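Local coordinates for transcriptional regulator (Rhodococcus jostii, PDB 5CYV), which binds p-coumaroyl-CoA and, as a MarR-family regulator, probably binds DNA to control genes of p-hydroxycinnamate metabolism, at residues R36-S41 with M62-S67. Numbering follows the deposited sequence.
With WCA (p-coumaroyl-CoA), chain J.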
loop_
_atom_site.group_PDB
_atom_site.type_symbol
_atom_site.label_atom_id
_atom_site.label_comp_id
_atom_site.label_asym_id
_atom_site.label_seq_id
_atom_site.Cartn_x
_atom_site.Cartn_y
_atom_site.Cartn_z
ATOM N N ARG B 36 10.580 1.291 11.635
ATOM C CA ARG B 36 9.397 0.786 10.966
ATOM C C ARG B 36 9.217 1.592 9.666
ATOM O O ARG B 36 9.980 2.445 9.409
ATOM C CB ARG B 36 8.153 0.779 11.834
ATOM C CG ARG B 36 8.110 -0.385 12.794
ATOM C CD ARG B 36 7.022 -0.263 13.823
ATOM N NE ARG B 36 5.708 -0.081 13.276
ATOM C CZ ARG B 36 4.992 -1.017 12.719
ATOM N NH1 ARG B 36 5.439 -2.236 12.629
ATOM N NH2 ARG B 36 3.796 -0.720 12.282
ATOM N N VAL B 37 8.211 1.272 8.881
ATOM C CA VAL B 37 8.200 1.881 7.555
ATOM C C VAL B 37 8.201 3.437 7.623
ATOM O O VAL B 37 8.962 4.058 6.871
ATOM C CB VAL B 37 7.011 1.436 6.671
ATOM C CG1 VAL B 37 7.023 -0.084 6.284
ATOM C CG2 VAL B 37 5.728 1.843 7.239
ATOM N N ARG B 38 7.428 4.038 8.532
ATOM C CA ARG B 38 7.425 5.526 8.528
ATOM C C ARG B 38 8.705 6.157 9.091
ATOM O O ARG B 38 9.208 7.112 8.480
ATOM C CB ARG B 38 6.220 6.071 9.312
ATOM C CG ARG B 38 4.879 5.775 8.625
ATOM C CD ARG B 38 3.784 6.553 9.333
ATOM N NE ARG B 38 2.468 6.278 8.696
ATOM C CZ ARG B 38 1.370 6.961 8.931
ATOM N NH1 ARG B 38 0.213 6.595 8.337
ATOM N NH2 ARG B 38 1.373 8.047 9.769
ATOM N N SER B 39 9.234 5.643 10.185
ATOM C CA SER B 39 10.484 6.226 10.710
ATOM C C SER B 39 11.629 5.983 9.757
ATOM O O SER B 39 12.497 6.864 9.583
ATOM C CB SER B 39 10.802 5.694 12.097
ATOM O OG SER B 39 10.818 4.262 12.165
ATOM N N TYR B 40 11.677 4.799 9.124
ATOM C CA TYR B 40 12.644 4.600 8.071
ATOM C C TYR B 40 12.523 5.584 6.941
ATOM O O TYR B 40 13.547 6.135 6.480
ATOM C CB TYR B 40 12.505 3.138 7.537
ATOM C CG TYR B 40 13.264 2.840 6.290
ATOM C CD1 TYR B 40 14.624 2.637 6.308
ATOM C CD2 TYR B 40 12.575 2.746 5.044
ATOM C CE1 TYR B 40 15.335 2.363 5.141
ATOM C CE2 TYR B 40 13.270 2.437 3.887
ATOM C CZ TYR B 40 14.654 2.235 3.943
ATOM O OH TYR B 40 15.358 2.014 2.792
ATOM N N SER B 41 11.305 5.841 6.482
ATOM C CA SER B 41 11.134 6.782 5.371
ATOM C C SER B 41 11.660 8.177 5.743
ATOM O O SER B 41 12.312 8.811 4.914
ATOM C CB SER B 41 9.654 6.908 4.993
ATOM O OG SER B 41 9.134 5.630 4.562
ATOM N N MET B 62 5.607 11.517 1.694
ATOM C CA MET B 62 4.938 10.383 2.338
ATOM C C MET B 62 3.429 10.440 2.199
ATOM O O MET B 62 2.759 9.501 2.631
ATOM C CB MET B 62 5.342 10.324 3.826
ATOM C CG MET B 62 6.821 10.007 3.948
ATOM S SD MET B 62 7.408 9.997 5.649
ATOM C CE MET B 62 6.518 8.522 6.352
ATOM N N GLY B 63 2.862 11.502 1.630
ATOM C CA GLY B 63 1.404 11.675 1.540
ATOM C C GLY B 63 0.732 11.887 2.877
ATOM O O GLY B 63 -0.449 11.568 3.002
ATOM N N LEU B 64 1.432 12.507 3.833
ATOM C CA LEU B 64 0.899 12.687 5.203
ATOM C C LEU B 64 0.776 14.151 5.504
ATOM O O LEU B 64 1.430 14.970 4.872
ATOM C CB LEU B 64 1.790 12.025 6.254
ATOM C CG LEU B 64 1.883 10.508 6.094
ATOM C CD1 LEU B 64 2.940 10.001 6.941
ATOM C CD2 LEU B 64 0.508 9.846 6.456
ATOM N N ASP B 65 -0.089 14.513 6.445
ATOM C CA ASP B 65 -0.011 15.850 7.012
ATOM C C ASP B 65 1.273 16.058 7.778
ATOM O O ASP B 65 1.807 15.146 8.413
ATOM C CB ASP B 65 -1.162 16.108 7.972
ATOM C CG ASP B 65 -2.474 16.220 7.275
ATOM O OD1 ASP B 65 -2.477 16.571 6.074
ATOM O OD2 ASP B 65 -3.497 15.954 7.939
ATOM N N PRO B 66 1.789 17.276 7.759
ATOM C CA PRO B 66 3.014 17.542 8.501
ATOM C C PRO B 66 2.887 17.222 9.998
ATOM O O PRO B 66 3.897 16.822 10.585
ATOM C CB PRO B 66 3.241 19.033 8.266
ATOM C CG PRO B 66 2.592 19.273 6.917
ATOM C CD PRO B 66 1.373 18.401 6.897
ATOM N N SER B 67 1.673 17.348 10.586
ATOM C CA SER B 67 1.530 17.060 12.015
ATOM C C SER B 67 1.858 15.606 12.308
ATOM O O SER B 67 2.210 15.251 13.445
ATOM C CB SER B 67 0.093 17.354 12.469
ATOM O OG SER B 67 -0.840 16.510 11.822
HETATM C C4 WCA J . -14.884 8.221 6.866
HETATM C C5 WCA J . -15.376 7.161 7.622
HETATM C C6 WCA J . -16.723 7.264 8.133
HETATM C C8 WCA J . -13.315 6.643 7.030
HETATM N N1 WCA J . -17.438 8.378 7.854
HETATM N N3 WCA J . -15.679 9.308 6.637
HETATM C CAV WCA J . 8.534 2.917 2.610
HETATM C CAT WCA J . 9.747 2.393 2.280
HETATM C CBS WCA J . 9.743 1.224 1.505
HETATM O OAJ WCA J . 10.990 0.648 1.144
HETATM C CAU WCA J . 8.598 0.646 1.070
HETATM C CAW WCA J . 7.346 1.183 1.389
HETATM C CBT WCA J . 7.350 2.332 2.141
HETATM C CAR WCA J . 6.008 2.880 2.422
HETATM C CAQ WCA J . 5.904 4.208 3.015
HETATM C CBP WCA J . 4.477 4.714 3.033
HETATM O OAD WCA J . 3.528 4.322 2.448
HETATM S SBO WCA J . 4.363 6.099 4.084
HETATM C CBA WCA J . 2.623 6.547 3.782
HETATM C CAY WCA J . 1.714 6.033 4.975
HETATM N NBH WCA J . 1.328 4.678 4.787
HETATM C CBQ WCA J . 1.612 3.727 5.870
HETATM O OAE WCA J . 2.070 4.058 6.971
HETATM C CBB WCA J . 1.214 2.302 5.643
HETATM C CAZ WCA J . -0.064 1.916 6.442
HETATM N NBI WCA J . -1.309 2.566 5.984
HETATM C CBR WCA J . -1.832 3.736 6.520
HETATM O OAF WCA J . -1.154 4.330 7.365
HETATM C CBX WCA J . -3.193 4.251 6.076
HETATM O OAK WCA J . -3.890 3.148 5.431
HETATM C CCD WCA J . -3.072 5.444 5.119
HETATM C CAA WCA J . -2.523 4.919 3.760
HETATM C CAB WCA J . -2.207 6.586 5.697
HETATM C CBD WCA J . -4.511 5.995 4.842
HETATM O OBK WCA J . -4.990 6.260 6.186
HETATM P PCG WCA J . -6.300 7.178 6.389
HETATM O OAP WCA J . -6.080 8.440 5.620
HETATM O OAI WCA J . -6.492 7.247 7.925
HETATM O OBN WCA J . -7.457 6.450 5.640
HETATM P PCF WCA J . -8.607 5.477 6.046
HETATM O OAO WCA J . -8.461 5.351 7.565
HETATM O OAH WCA J . -8.695 4.285 5.103
HETATM O "O5'" WCA J . -9.946 6.339 5.753
HETATM C "C5'" WCA J . -10.226 6.833 4.445
HETATM C "C4'" WCA J . -10.878 8.177 4.294
HETATM O "O4'" WCA J . -12.466 7.995 4.618
HETATM C "C3'" WCA J . -10.439 9.118 5.165
HETATM O "O3'" WCA J . -10.748 10.471 4.664
HETATM P PCE WCA J . -9.606 11.464 4.227
HETATM O OAM WCA J . -8.735 10.784 3.221
HETATM O OAN WCA J . -8.789 11.866 5.421
HETATM O OAG WCA J . -10.242 12.683 3.614
HETATM C "C2'" WCA J . -11.316 8.894 6.417
HETATM O "O2'" WCA J . -11.300 9.942 7.282
HETATM C "C1'" WCA J . -12.709 8.642 5.732
HETATM N N9 WCA J . -13.595 7.847 6.530
HETATM N N7 WCA J . -14.380 6.202 7.706
HETATM C C2 WCA J . -16.935 9.359 7.133
HETATM N N6 WCA J . -17.266 6.195 8.912
#
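The methyl end of Met62 packs against the start of helix 37-47, its CE lying 3.8 Å from CB of Ser41 and about as near the carbonyl oxygen and CB of Arg38. The unbranched, flexible thioether suits this place: bent at its last torsion (chi3 67°), it turns the methyl in against the helix. Ser41 is small enough to admit it, and its OG donates to O of Val37 at 2.8 Å. That oxygen also accepts the backbone N-H of Ser41, from the opposite face of its plane. The same OG of Ser41 meets CAV of p-coumaroyl-CoA at 3.4 Å, linking this tight, buried corner to the ligand pocket.

Both segments belong to the winged helix-turn-helix domain of the MarR family, in which the loop after Met62 leads from helix 55-62 to helix 70-78. It opens with a Schellman motif at Gly63, whose positive phi (67°) suits a residue without a side chain. Extended from CG to NE, Arg38 is long enough, and has N-H groups enough, to serve two amide oxygens of the pantetheine arm. NE of Arg38 donates almost straight (171°) to ligand OAE at 2.8 Å, and NH1 of Arg38 reaches ligand OAF at 2.8 Å on a more bent path. With an alanine here, the two ligand carbonyls would probably lose these donors and Leu64 the flat group it rests on.

On the partly exposed, solvent side, branched Leu64 spreads CD2 over one guanidinium face, 3.8 Å from NH1 of Arg38 and displaced toward the rim, while Gln68 accepts from NH2.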